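Local coordinates for protein CurF (Lyngbya majuscula, PDB 2Q34) that probably catalyses, with a crotonase fold, the decarboxylation step in polyketide chain beta-branching, at residues N11-I16 with Y48-L53; Q44-K49 with D88-I93; L80-L85 with L106-Y111; Q98-G103 with V176-V181. All coordinates share one frame; numbering follows the deposited sequence.

Contact 1 (N11-I16 with Y48-L53); sequences NGVVQI and YKVVIL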
loop_
_atom_site.group_PDB
_atom_site.type_symbol
_atom_site.label_atom_id
_atom_site.label_comp_id
_atom_site.label_asym_id
_atom_site.label_seq_id
_atom_site.Cartn_x
_atom_site.Cartn_y
_atom_site.Cartn_z
ATOM N N ASN A 11 5.703 -30.424 14.046
ATOM C CA ASN A 11 6.739 -29.653 13.328
ATOM C C ASN A 11 6.998 -28.250 13.871
ATOM O O ASN A 11 7.553 -27.391 13.158
ATOM C CB ASN A 11 6.416 -29.571 11.841
ATOM C CG ASN A 11 6.153 -30.921 11.242
ATOM O OD1 ASN A 11 6.955 -31.838 11.393
ATOM N ND2 ASN A 11 5.014 -31.059 10.575
ATOM N N GLY A 12 6.656 -28.050 15.143
ATOM C CA GLY A 12 6.868 -26.773 15.803
ATOM C C GLY A 12 5.727 -25.785 15.653
ATOM O O GLY A 12 5.856 -24.648 16.119
ATOM N N VAL A 13 4.636 -26.199 15.003
ATOM C CA VAL A 13 3.404 -25.355 14.877
ATOM C C VAL A 13 2.538 -25.614 16.131
ATOM O O VAL A 13 2.268 -26.770 16.482
ATOM C CB VAL A 13 2.632 -25.628 13.566
ATOM C CG1 VAL A 13 1.397 -24.751 13.451
ATOM C CG2 VAL A 13 3.537 -25.399 12.352
ATOM N N VAL A 14 2.152 -24.545 16.834
ATOM C CA VAL A 14 1.280 -24.709 18.003
ATOM C C VAL A 14 0.054 -23.847 17.822
ATOM O O VAL A 14 0.064 -22.890 17.035
ATOM C CB VAL A 14 1.993 -24.398 19.336
ATOM C CG1 VAL A 14 3.192 -25.312 19.497
ATOM C CG2 VAL A 14 2.447 -22.926 19.401
ATOM N N GLN A 15 -1.013 -24.217 18.509
ATOM C CA GLN A 15 -2.264 -23.468 18.409
ATOM C C GLN A 15 -2.645 -22.979 19.796
ATOM O O GLN A 15 -2.687 -23.774 20.743
ATOM C CB GLN A 15 -3.360 -24.375 17.873
ATOM C CG GLN A 15 -4.691 -23.679 17.629
ATOM C CD GLN A 15 -5.717 -24.608 17.025
ATOM O OE1 GLN A 15 -5.443 -25.308 16.050
ATOM N NE2 GLN A 15 -6.912 -24.648 17.630
ATOM N N ILE A 16 -2.927 -21.681 19.909
ATOM C CA ILE A 16 -3.477 -21.090 21.138
ATOM C C ILE A 16 -4.939 -20.774 20.853
ATOM O O ILE A 16 -5.243 -19.976 19.959
ATOM C CB ILE A 16 -2.715 -19.799 21.546
ATOM C CG1 ILE A 16 -1.242 -20.140 21.928
ATOM C CG2 ILE A 16 -3.419 -19.116 22.728
ATOM C CD1 ILE A 16 -0.325 -18.928 22.140
ATOM N N TYR A 48 9.198 -24.713 19.428
ATOM C CA TYR A 48 8.062 -24.097 18.716
ATOM C C TYR A 48 8.523 -23.015 17.764
ATOM O O TYR A 48 9.422 -22.247 18.099
ATOM C CB TYR A 48 7.091 -23.485 19.714
ATOM C CG TYR A 48 6.447 -24.463 20.667
ATOM C CD1 TYR A 48 6.411 -25.840 20.398
ATOM C CD2 TYR A 48 5.805 -23.996 21.811
ATOM C CE1 TYR A 48 5.781 -26.737 21.299
ATOM C CE2 TYR A 48 5.183 -24.872 22.702
ATOM C CZ TYR A 48 5.175 -26.224 22.446
ATOM O OH TYR A 48 4.539 -27.056 23.336
ATOM N N LYS A 49 7.902 -22.958 16.590
ATOM C CA LYS A 49 8.330 -22.111 15.488
ATOM C C LYS A 49 7.223 -21.192 14.943
ATOM O O LYS A 49 7.528 -20.184 14.285
ATOM C CB LYS A 49 8.764 -22.984 14.312
ATOM C CG LYS A 49 10.040 -23.799 14.534
ATOM C CD LYS A 49 10.322 -24.489 13.204
ATOM C CE LYS A 49 11.608 -25.239 13.224
ATOM N NZ LYS A 49 11.788 -25.834 11.884
ATOM N N VAL A 50 5.960 -21.602 15.103
ATOM C CA VAL A 50 4.815 -20.811 14.619
ATOM C C VAL A 50 3.642 -20.994 15.557
ATOM O O VAL A 50 3.325 -22.121 15.967
ATOM C CB VAL A 50 4.317 -21.287 13.238
ATOM C CG1 VAL A 50 3.185 -20.383 12.705
ATOM C CG2 VAL A 50 5.464 -21.385 12.203
ATOM N N VAL A 51 2.980 -19.886 15.883
ATOM C CA VAL A 51 1.771 -19.903 16.724
ATOM C C VAL A 51 0.564 -19.575 15.848
ATOM O O VAL A 51 0.594 -18.626 15.074
ATOM C CB VAL A 51 1.852 -18.790 17.800
ATOM C CG1 VAL A 51 0.515 -18.673 18.591
ATOM C CG2 VAL A 51 3.010 -19.061 18.761
ATOM N N ILE A 52 -0.495 -20.354 15.979
ATOM C CA ILE A 52 -1.764 -20.022 15.372
ATOM C C ILE A 52 -2.687 -19.637 16.517
ATOM O O ILE A 52 -2.951 -20.446 17.427
ATOM C CB ILE A 52 -2.345 -21.225 14.603
ATOM C CG1 ILE A 52 -1.376 -21.625 13.468
ATOM C CG2 ILE A 52 -3.730 -20.893 14.038
ATOM C CD1 ILE A 52 -1.747 -22.924 12.829
ATOM N N LEU A 53 -3.175 -18.413 16.471
ATOM C CA LEU A 53 -4.070 -17.886 17.511
ATOM C C LEU A 53 -5.497 -17.920 16.977
ATOM O O LEU A 53 -5.761 -17.400 15.897
ATOM C CB LEU A 53 -3.640 -16.446 17.860
ATOM C CG LEU A 53 -4.538 -15.666 18.842
ATOM C CD1 LEU A 53 -4.685 -16.385 20.203
ATOM C CD2 LEU A 53 -4.063 -14.223 19.045
HETATM O O HOH W 1 9.845 -27.901 11.939
#
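Gly-12 O accepts two backbone N-H groups, from Lys-49 N at 2.7 Å and from Val-50 N at 3.2 Å, the latter standing above the carbonyl plane. Parallel strand pairing follows: Val-14 N to Val-50 O, Ile-52 N to Val-14 O and Ile-16 N to Ile-52 O each measure 2.8 Å. Beside the start of this ladder a water donates to Asn-11 O and accepts from Lys-49 NZ, which also bonds Ser-195 O. The main side-chain contact is a CH-pi one: Val-14 CG1 lies 3.3 Å from the centroid of the Tyr-48 ring and 9° off its normal. CG1 is brought over the ring by standing opposite its own carbonyl carbon (chi1 -59°). An alanine in place of Tyr-48 removes the ring over Val-14 CG1, which would probably open a gap there and leave Glu-8 without its hydroxyl partner. Further along, Ile-16 CD1 meets Val-51 CG1 at 3.7 Å; on the other sheet face Val-13 CG1 touches Ile-52 CD1, also at 3.7 Å. The strands belong to a beta-alpha-beta unit whose helix 29-44 packs on Ile-16, Val-51 and Leu-53, while helix 178-192 lies against Val-13, Gln-15, Val-50 and Ile-52; strands 4-10 and 93-97 flank the pair.

Contact 2 (Q44-K49 with D88-I93); sequences QNQQYK and DCEIPI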
loop_
_atom_site.group_PDB
_atom_site.type_symbol
_atom_site.label_atom_id
_atom_site.label_comp_id
_atom_site.label_asym_id
_atom_site.label_seq_id
_atom_site.Cartn_x
_atom_site.Cartn_y
_atom_site.Cartn_z
ATOM N N GLN A 44 9.094 -20.283 26.299
ATOM C CA GLN A 44 9.946 -21.240 26.972
ATOM C C GLN A 44 10.275 -22.486 26.186
ATOM O O GLN A 44 11.251 -23.171 26.500
ATOM C CB GLN A 44 9.267 -21.643 28.276
ATOM C CG GLN A 44 9.290 -20.491 29.250
ATOM C CD GLN A 44 8.461 -20.750 30.488
ATOM O OE1 GLN A 44 7.777 -21.779 30.605
ATOM N NE2 GLN A 44 8.529 -19.819 31.429
ATOM N N ASN A 45 9.461 -22.806 25.191
ATOM C CA ASN A 45 9.627 -24.042 24.442
ATOM C C ASN A 45 10.332 -23.749 23.105
ATOM O O ASN A 45 9.671 -23.402 22.119
ATOM C CB ASN A 45 8.265 -24.694 24.211
ATOM C CG ASN A 45 7.767 -25.503 25.419
ATOM O OD1 ASN A 45 7.325 -24.950 26.453
ATOM N ND2 ASN A 45 7.808 -26.825 25.282
ATOM N N GLN A 46 11.657 -23.903 23.072
ATOM C CA GLN A 46 12.447 -23.505 21.890
ATOM C C GLN A 46 12.179 -24.356 20.649
ATOM O O GLN A 46 12.669 -24.046 19.569
ATOM C CB GLN A 46 13.943 -23.527 22.203
ATOM C CG GLN A 46 14.353 -22.589 23.333
ATOM C CD GLN A 46 14.394 -21.114 22.928
ATOM O OE1 GLN A 46 15.334 -20.674 22.261
ATOM N NE2 GLN A 46 13.403 -20.340 23.369
ATOM N N GLN A 47 11.424 -25.435 20.798
ATOM C CA GLN A 47 11.081 -26.263 19.652
ATOM C C GLN A 47 9.921 -25.667 18.840
ATOM O O GLN A 47 9.687 -26.055 17.682
ATOM C CB GLN A 47 10.801 -27.711 20.075
ATOM C CG GLN A 47 9.484 -27.920 20.812
ATOM C CD GLN A 47 9.551 -27.617 22.309
ATOM O OE1 GLN A 47 10.344 -26.790 22.770
ATOM N NE2 GLN A 47 8.696 -28.288 23.074
ATOM N N TYR A 48 9.198 -24.713 19.428
ATOM C CA TYR A 48 8.062 -24.097 18.716
ATOM C C TYR A 48 8.523 -23.015 17.764
ATOM O O TYR A 48 9.422 -22.247 18.099
ATOM C CB TYR A 48 7.091 -23.485 19.714
ATOM C CG TYR A 48 6.447 -24.463 20.667
ATOM C CD1 TYR A 48 6.411 -25.840 20.398
ATOM C CD2 TYR A 48 5.805 -23.996 21.811
ATOM C CE1 TYR A 48 5.781 -26.737 21.299
ATOM C CE2 TYR A 48 5.183 -24.872 22.702
ATOM C CZ TYR A 48 5.175 -26.224 22.446
ATOM O OH TYR A 48 4.539 -27.056 23.336
ATOM N N LYS A 49 7.902 -22.958 16.590
ATOM C CA LYS A 49 8.330 -22.111 15.488
ATOM C C LYS A 49 7.223 -21.192 14.943
ATOM O O LYS A 49 7.528 -20.184 14.285
ATOM C CB LYS A 49 8.764 -22.984 14.312
ATOM C CG LYS A 49 10.040 -23.799 14.534
ATOM C CD LYS A 49 10.322 -24.489 13.204
ATOM C CE LYS A 49 11.608 -25.239 13.224
ATOM N NZ LYS A 49 11.788 -25.834 11.884
ATOM N N ASP A 88 5.655 -9.030 21.781
ATOM C CA ASP A 88 6.853 -9.585 22.388
ATOM C C ASP A 88 7.169 -10.988 21.872
ATOM O O ASP A 88 8.295 -11.449 22.024
ATOM C CB ASP A 88 6.755 -9.601 23.911
ATOM C CG ASP A 88 7.154 -8.271 24.541
ATOM O OD1 ASP A 88 7.513 -7.318 23.796
ATOM O OD2 ASP A 88 7.118 -8.180 25.784
ATOM N N CYS A 89 6.176 -11.684 21.340
ATOM C CA CYS A 89 6.386 -13.070 20.858
ATOM C C CYS A 89 7.428 -13.085 19.739
ATOM O O CYS A 89 7.256 -12.372 18.755
ATOM C CB CYS A 89 5.076 -13.643 20.360
ATOM S SG CYS A 89 5.208 -15.396 19.830
ATOM N N GLU A 90 8.508 -13.866 19.886
ATOM C CA GLU A 90 9.606 -13.768 18.888
ATOM C C GLU A 90 9.426 -14.630 17.624
ATOM O O GLU A 90 10.154 -14.449 16.630
ATOM C CB GLU A 90 10.973 -13.985 19.553
ATOM C CG GLU A 90 11.222 -15.397 19.991
ATOM C CD GLU A 90 12.618 -15.579 20.606
ATOM O OE1 GLU A 90 13.356 -14.573 20.744
ATOM O OE2 GLU A 90 12.969 -16.729 20.953
ATOM N N ILE A 91 8.464 -15.559 17.656
ATOM C CA ILE A 91 8.156 -16.383 16.477
ATOM C C ILE A 91 6.897 -15.883 15.795
ATOM O O ILE A 91 6.055 -15.231 16.430
ATOM C CB ILE A 91 8.031 -17.902 16.853
ATOM C CG1 ILE A 91 7.017 -18.096 18.001
ATOM C CG2 ILE A 91 9.406 -18.422 17.282
ATOM C CD1 ILE A 91 6.651 -19.568 18.322
ATOM N N PRO A 92 6.743 -16.185 14.494
ATOM C CA PRO A 92 5.574 -15.768 13.714
ATOM C C PRO A 92 4.250 -16.285 14.274
ATOM O O PRO A 92 4.162 -17.448 14.723
ATOM C CB PRO A 92 5.790 -16.421 12.334
ATOM C CG PRO A 92 7.157 -16.976 12.347
ATOM C CD PRO A 92 7.746 -16.920 13.693
ATOM N N ILE A 93 3.259 -15.393 14.253
ATOM C CA ILE A 93 1.888 -15.676 14.681
ATOM C C ILE A 93 0.936 -15.509 13.494
ATOM O O ILE A 93 1.026 -14.525 12.735
ATOM C CB ILE A 93 1.470 -14.689 15.818
ATOM C CG1 ILE A 93 2.436 -14.766 17.025
ATOM C CG2 ILE A 93 0.002 -14.900 16.232
ATOM C CD1 ILE A 93 2.280 -13.531 17.959
#
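Ile-91 directs its side chain at the backbone of Tyr-48 and Lys-49, whereas Lys-49 sets its CB away from the second loop and offers its main-chain carbonyl instead. CB and both branches of Ile-91 do the touching. CG1 is wedged between its own N and carbonyl carbon (chi1 54°), and from there CD1 runs on to Lys-49 C at 3.8 Å and to Tyr-48 CB at 4.2 Å; CG2 lies beside Tyr-48 O at 3.9 Å. Lys-49 O is enclosed by carbon, with Ile-91 CB at 3.5 Å and Pro-92 CD at 3.3 Å, and this buried oxygen has no hydrogen-bond partner in the model. Tyr-48 O, by contrast, is bonded by Arg-197 NE, and a salt bridge from Glu-90 OE2 to Arg-197 NH2 joins the second loop to the same side chain. Within the first loop, Asn-45 CB stands 3.4 Å above the plane of the Tyr-48 ring, toward its rim, and Tyr-48 N bonds Asn-45 O at 3.0 Å, closing a type I beta turn. Pro-92 also packs on Tyr-156 of a second subunit. The arrangement joins two helix-to-strand connections, one leading into strand 50-54 and the other into strand 93-97, adjacent parallel strands of the alpha/beta core of the crotonase fold.

Contact 3 (L80-L85 with L106-Y111); sequences LDLSGL and LLLGLY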
loop_
_atom_site.group_PDB
_atom_site.type_symbol
_atom_site.label_atom_id
_atom_site.label_comp_id
_atom_site.label_asym_id
_atom_site.label_seq_id
_atom_site.Cartn_x
_atom_site.Cartn_y
_atom_site.Cartn_z
ATOM N N LEU A 80 -6.780 -1.116 28.935
ATOM C CA LEU A 80 -6.049 -2.355 28.656
ATOM C C LEU A 80 -5.293 -2.271 27.327
ATOM O O LEU A 80 -5.800 -1.714 26.360
ATOM C CB LEU A 80 -7.021 -3.540 28.607
ATOM C CG LEU A 80 -6.443 -4.961 28.552
ATOM C CD1 LEU A 80 -5.484 -5.257 29.724
ATOM C CD2 LEU A 80 -7.568 -5.981 28.511
ATOM N N ASP A 81 -4.083 -2.819 27.291
ATOM C CA ASP A 81 -3.272 -2.815 26.080
ATOM C C ASP A 81 -2.518 -4.141 25.966
ATOM O O ASP A 81 -1.550 -4.366 26.678
ATOM C CB ASP A 81 -2.318 -1.606 26.089
ATOM C CG ASP A 81 -1.256 -1.657 24.979
ATOM O OD1 ASP A 81 -1.545 -2.136 23.857
ATOM O OD2 ASP A 81 -0.124 -1.181 25.245
ATOM N N LEU A 82 -2.999 -5.011 25.079
ATOM C CA LEU A 82 -2.426 -6.358 24.857
ATOM C C LEU A 82 -1.346 -6.386 23.779
ATOM O O LEU A 82 -0.878 -7.467 23.378
ATOM C CB LEU A 82 -3.537 -7.318 24.410
ATOM C CG LEU A 82 -4.554 -7.886 25.403
ATOM C CD1 LEU A 82 -5.371 -6.802 26.023
ATOM C CD2 LEU A 82 -5.474 -8.869 24.684
ATOM N N SER A 83 -0.978 -5.215 23.270
ATOM C CA SER A 83 -0.057 -5.170 22.159
ATOM C C SER A 83 1.293 -5.745 22.595
ATOM O O SER A 83 1.866 -6.576 21.879
ATOM C CB SER A 83 0.103 -3.753 21.633
ATOM O OG SER A 83 0.821 -2.959 22.559
ATOM N N GLY A 84 1.755 -5.338 23.782
ATOM C CA GLY A 84 3.067 -5.727 24.302
ATOM C C GLY A 84 3.155 -7.231 24.340
ATOM O O GLY A 84 4.135 -7.831 23.892
ATOM N N LEU A 85 2.083 -7.831 24.835
ATOM C CA LEU A 85 1.937 -9.265 24.933
ATOM C C LEU A 85 2.139 -9.977 23.605
ATOM O O LEU A 85 2.951 -10.895 23.527
ATOM C CB LEU A 85 0.564 -9.591 25.539
ATOM C CG LEU A 85 0.190 -11.024 25.933
ATOM C CD1 LEU A 85 1.257 -11.582 26.816
ATOM C CD2 LEU A 85 -1.129 -10.999 26.697
ATOM N N LEU A 106 -10.328 -6.994 16.929
ATOM C CA LEU A 106 -9.817 -6.991 15.564
ATOM C C LEU A 106 -8.330 -6.608 15.589
ATOM O O LEU A 106 -7.517 -7.207 14.887
ATOM C CB LEU A 106 -10.626 -6.054 14.658
ATOM C CG LEU A 106 -10.095 -5.830 13.239
ATOM C CD1 LEU A 106 -10.015 -7.132 12.388
ATOM C CD2 LEU A 106 -10.939 -4.787 12.520
ATOM N N LEU A 107 -7.973 -5.638 16.438
ATOM C CA LEU A 107 -6.560 -5.247 16.553
ATOM C C LEU A 107 -5.699 -6.387 17.029
ATOM O O LEU A 107 -4.588 -6.574 16.527
ATOM C CB LEU A 107 -6.397 -4.061 17.502
ATOM C CG LEU A 107 -6.233 -2.701 16.865
ATOM C CD1 LEU A 107 -4.888 -2.598 16.138
ATOM C CD2 LEU A 107 -7.351 -2.413 15.908
ATOM N N LEU A 108 -6.215 -7.164 17.989
ATOM C CA LEU A 108 -5.503 -8.317 18.523
ATOM C C LEU A 108 -5.059 -9.228 17.396
ATOM O O LEU A 108 -3.904 -9.663 17.366
ATOM C CB LEU A 108 -6.387 -9.099 19.506
ATOM C CG LEU A 108 -5.866 -10.467 19.981
ATOM C CD1 LEU A 108 -4.659 -10.309 20.879
ATOM C CD2 LEU A 108 -6.956 -11.164 20.743
ATOM N N GLY A 109 -5.980 -9.497 16.467
ATOM C CA GLY A 109 -5.682 -10.327 15.299
ATOM C C GLY A 109 -4.718 -9.624 14.353
ATOM O O GLY A 109 -3.793 -10.238 13.813
ATOM N N LEU A 110 -4.922 -8.326 14.141
ATOM C CA LEU A 110 -4.075 -7.602 13.193
ATOM C C LEU A 110 -2.657 -7.338 13.697
ATOM O O LEU A 110 -1.771 -6.977 12.899
ATOM C CB LEU A 110 -4.743 -6.296 12.744
ATOM C CG LEU A 110 -5.977 -6.497 11.845
ATOM C CD1 LEU A 110 -6.632 -5.145 11.561
ATOM C CD2 LEU A 110 -5.697 -7.242 10.545
ATOM N N TYR A 111 -2.417 -7.526 14.990
ATOM C CA TYR A 111 -1.039 -7.450 15.538
ATOM C C TYR A 111 -0.179 -8.615 15.051
ATOM O O TYR A 111 1.077 -8.532 15.072
ATOM C CB TYR A 111 -1.033 -7.467 17.078
ATOM C CG TYR A 111 -1.558 -6.211 17.773
ATOM C CD1 TYR A 111 -1.451 -4.947 17.184
ATOM C CD2 TYR A 111 -2.160 -6.298 19.036
ATOM C CE1 TYR A 111 -1.948 -3.777 17.850
ATOM C CE2 TYR A 111 -2.643 -5.159 19.697
ATOM C CZ TYR A 111 -2.535 -3.902 19.096
ATOM O OH TYR A 111 -3.017 -2.776 19.775
#
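Asp-81 OD1, 4.4 Å from Tyr-111 OH, is gripped twice by Ser-83, whose OG donates to it at 2.8 Å and whose backbone N donates at 3.2 Å. Both donors reach OD1 from the same face of the carboxylate: OG on the syn side, tilted 22° out of the plane, N from well above it. The N-H bond makes an Asx turn spanning Leu-82, the N-cap residue of helix 83-87. Ser-83 OG stands between its own N and carbonyl carbon (chi1 71°), where it meets the aspartate; CA and CB are what face the second segment. There Ser-83 CA and CB each lie 3.6 Å from Tyr-111 CE2, meeting the ring obliquely. Tyr-111 OH bonds Gly-136 O, which ties down the far end of the ring; Leu-107 O, the acceptor of Tyr-111 N at 2.8 Å, lies 3.3 Å above the plane of the Tyr-111 ring, offset toward the rim. With a leucine in place of Tyr-111, Gly-136 O would probably be left without its hydroxyl donor and Ser-83 without the flat group it packs on. Beyond the ring, Leu-82 CD2 and Leu-108 CD1 touch at 4.1 Å; Leu-82 continues onto Phe-27 and Leu-35, and Ser-83 onto Phe-215. The arrangement is an Asx turn leading into helix 83-87, packed against the last turn of helix 104-110 and Tyr-111, in the interior of a crotonase-family domain.

Contact 4 (Q98-G103 with V176-V181); sequences QGHSFG and VSRQDV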
loop_
_atom_site.group_PDB
_atom_site.type_symbol
_atom_site.label_atom_id
_atom_site.label_comp_id
_atom_site.label_asym_id
_atom_site.label_seq_id
_atom_site.Cartn_x
_atom_site.Cartn_y
_atom_site.Cartn_z
ATOM N N GLN A 98 -11.663 -17.150 12.773
ATOM C CA GLN A 98 -12.758 -17.969 12.251
ATOM C C GLN A 98 -14.126 -17.381 12.593
ATOM O O GLN A 98 -15.146 -17.817 12.050
ATOM C CB GLN A 98 -12.645 -19.411 12.776
ATOM C CG GLN A 98 -13.427 -19.716 14.089
ATOM C CD GLN A 98 -13.034 -18.840 15.309
ATOM O OE1 GLN A 98 -11.931 -18.296 15.406
ATOM N NE2 GLN A 98 -13.968 -18.707 16.238
ATOM N N GLY A 99 -14.133 -16.415 13.503
ATOM C CA GLY A 99 -15.361 -15.786 13.958
ATOM C C GLY A 99 -15.230 -14.271 14.008
ATOM O O GLY A 99 -14.261 -13.695 13.483
ATOM N N HIS A 100 -16.214 -13.628 14.638
ATOM C CA HIS A 100 -16.309 -12.175 14.617
ATOM C C HIS A 100 -15.135 -11.571 15.388
ATOM O O HIS A 100 -14.638 -12.167 16.353
ATOM C CB HIS A 100 -17.610 -11.704 15.279
ATOM C CG HIS A 100 -18.844 -12.433 14.830
ATOM N ND1 HIS A 100 -19.292 -12.419 13.522
ATOM C CD2 HIS A 100 -19.746 -13.162 15.528
ATOM C CE1 HIS A 100 -20.401 -13.132 13.433
ATOM N NE2 HIS A 100 -20.694 -13.597 14.636
ATOM N N SER A 101 -14.708 -10.385 14.972
ATOM C CA SER A 101 -13.715 -9.622 15.746
ATOM C C SER A 101 -14.127 -8.155 15.834
ATOM O O SER A 101 -14.313 -7.502 14.803
ATOM C CB SER A 101 -12.309 -9.723 15.135
ATOM O OG SER A 101 -11.971 -11.069 14.832
ATOM N N PHE A 102 -14.221 -7.654 17.066
ATOM C CA PHE A 102 -14.620 -6.276 17.338
ATOM C C PHE A 102 -13.613 -5.496 18.161
ATOM O O PHE A 102 -13.105 -5.998 19.185
ATOM C CB PHE A 102 -15.951 -6.244 18.092
ATOM C CG PHE A 102 -17.036 -7.017 17.435
ATOM C CD1 PHE A 102 -17.535 -8.167 18.023
ATOM C CD2 PHE A 102 -17.567 -6.592 16.228
ATOM C CE1 PHE A 102 -18.561 -8.882 17.426
ATOM C CE2 PHE A 102 -18.587 -7.294 15.622
ATOM C CZ PHE A 102 -19.074 -8.458 16.218
ATOM N N GLY A 103 -13.353 -4.262 17.709
ATOM C CA GLY A 103 -12.565 -3.277 18.452
ATOM C C GLY A 103 -11.169 -3.793 18.712
ATOM O O GLY A 103 -10.452 -4.199 17.777
ATOM N N VAL A 176 -11.759 -16.771 3.718
ATOM C CA VAL A 176 -12.294 -18.091 3.343
ATOM C C VAL A 176 -13.504 -18.455 4.209
ATOM O O VAL A 176 -13.789 -17.778 5.217
ATOM C CB VAL A 176 -11.200 -19.219 3.396
ATOM C CG1 VAL A 176 -9.973 -18.864 2.514
ATOM C CG2 VAL A 176 -10.748 -19.499 4.835
ATOM N N SER A 177 -14.216 -19.518 3.819
ATOM C CA SER A 177 -15.379 -19.976 4.569
ATOM C C SER A 177 -15.003 -20.223 6.014
ATOM O O SER A 177 -13.873 -20.638 6.294
ATOM C CB SER A 177 -15.938 -21.266 3.974
ATOM O OG SER A 177 -16.462 -21.013 2.693
ATOM N N ARG A 178 -15.952 -20.021 6.928
ATOM C CA ARG A 178 -15.666 -20.172 8.359
ATOM C C ARG A 178 -15.039 -21.546 8.659
ATOM O O ARG A 178 -14.043 -21.641 9.387
ATOM C CB ARG A 178 -16.909 -19.919 9.224
ATOM C CG ARG A 178 -16.666 -20.278 10.696
ATOM C CD ARG A 178 -17.857 -20.000 11.612
ATOM N NE ARG A 178 -17.980 -18.594 11.988
ATOM C CZ ARG A 178 -19.091 -17.874 11.836
ATOM N NH1 ARG A 178 -20.183 -18.438 11.319
ATOM N NH2 ARG A 178 -19.117 -16.593 12.215
ATOM N N GLN A 179 -15.593 -22.599 8.065
ATOM C CA GLN A 179 -15.113 -23.959 8.343
ATOM C C GLN A 179 -13.712 -24.240 7.778
ATOM O O GLN A 179 -13.103 -25.260 8.106
ATOM C CB GLN A 179 -16.089 -24.992 7.787
ATOM C CG GLN A 179 -16.006 -25.116 6.271
ATOM C CD GLN A 179 -17.305 -25.535 5.623
ATOM O OE1 GLN A 179 -18.096 -26.284 6.211
ATOM N NE2 GLN A 179 -17.533 -25.060 4.395
ATOM N N ASP A 180 -13.224 -23.361 6.901
ATOM C CA ASP A 180 -11.893 -23.502 6.300
ATOM C C ASP A 180 -10.794 -22.616 6.905
ATOM O O ASP A 180 -9.610 -22.819 6.594
ATOM C CB ASP A 180 -11.974 -23.214 4.809
ATOM C CG ASP A 180 -12.836 -24.236 4.060
ATOM O OD1 ASP A 180 -12.865 -25.410 4.486
ATOM O OD2 ASP A 180 -13.481 -23.856 3.063
ATOM N N VAL A 181 -11.181 -21.637 7.731
ATOM C CA VAL A 181 -10.244 -20.647 8.276
ATOM C C VAL A 181 -9.105 -21.275 9.046
ATOM O O VAL A 181 -7.930 -21.019 8.735
ATOM C CB VAL A 181 -10.951 -19.591 9.172
ATOM C CG1 VAL A 181 -9.913 -18.703 9.885
ATOM C CG2 VAL A 181 -11.905 -18.763 8.336
#
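At the bend between strand 93-97 and the short strand 100-102, Gln-98 meets Arg-178 and Val-181 at the beginning of helix 178-192. The polar link is a single bond: Arg-178 NE donates to Gln-98 O at 2.9 Å, with an N-H...O angle of 142°, bent rather than straight. The arginine chain runs extended as far as CD and then bends (chi3 -79°), its CG passing Gln-98 O at 3.2 Å. That bend also carries NH2 to the ring of His-100, 3.9 Å from CE1, which lies at the edge of the guanidinium and in its plane. The two planes stand 84° apart, so this is no stack. His-100 has its own partners: ND1 bonds Val-122 N, and its ring is edge-to-face with Tyr-59. In fold terms, the contact sets the helix that follows strand 175-176 of the six-strand sheet against the connection from strand 93-97 to strand 100-102, the latter at one edge of the three-strand sheet within this chain; strand 100-102 leads through Gly-103 into helix 104-110, whose N-terminal end probably contributes to the oxyanion hole, as in other crotonases. The apolar half is Val-181, whose CG1 lies 3.7 Å from Gln-98 N and whose CB is 4.0 Å from Gln-98 CB. The Gln-98 amide turns away from the helix: OE1 accepts from Gly-55 N, and NE2 bonds Gly-57 O and Tyr-59 O. Val-181 packs further on Val-116 and Ser-118 of strand 114-118, and Arg-178 N is bonded by Glu-120 OE1.

From the N terminus, contact 1 closes the first loop, bringing strand 50-54 back beside strand 13-18 after helix 29-44. Contact 2 opens at 44-49, sharing Tyr-48 and Lys-49 with contact 1, and closes at 88-93; Pro-92 O lies 2.9 Å from Val-51 N, a probable hydrogen bond joining the two. Contact 3 opens at 80-85, before contact 2 has closed, so these cross; contact 4 opens at 98-103 and crosses contact 3 in turn, closing at 176-181 over the longest span. None nests inside another. Leu-53 touches Leu-108, and Ser-101 touches Leu-106, so contact 3 bridges the larger, mixed sheet of contact 1 and the smaller sheet of contact 4.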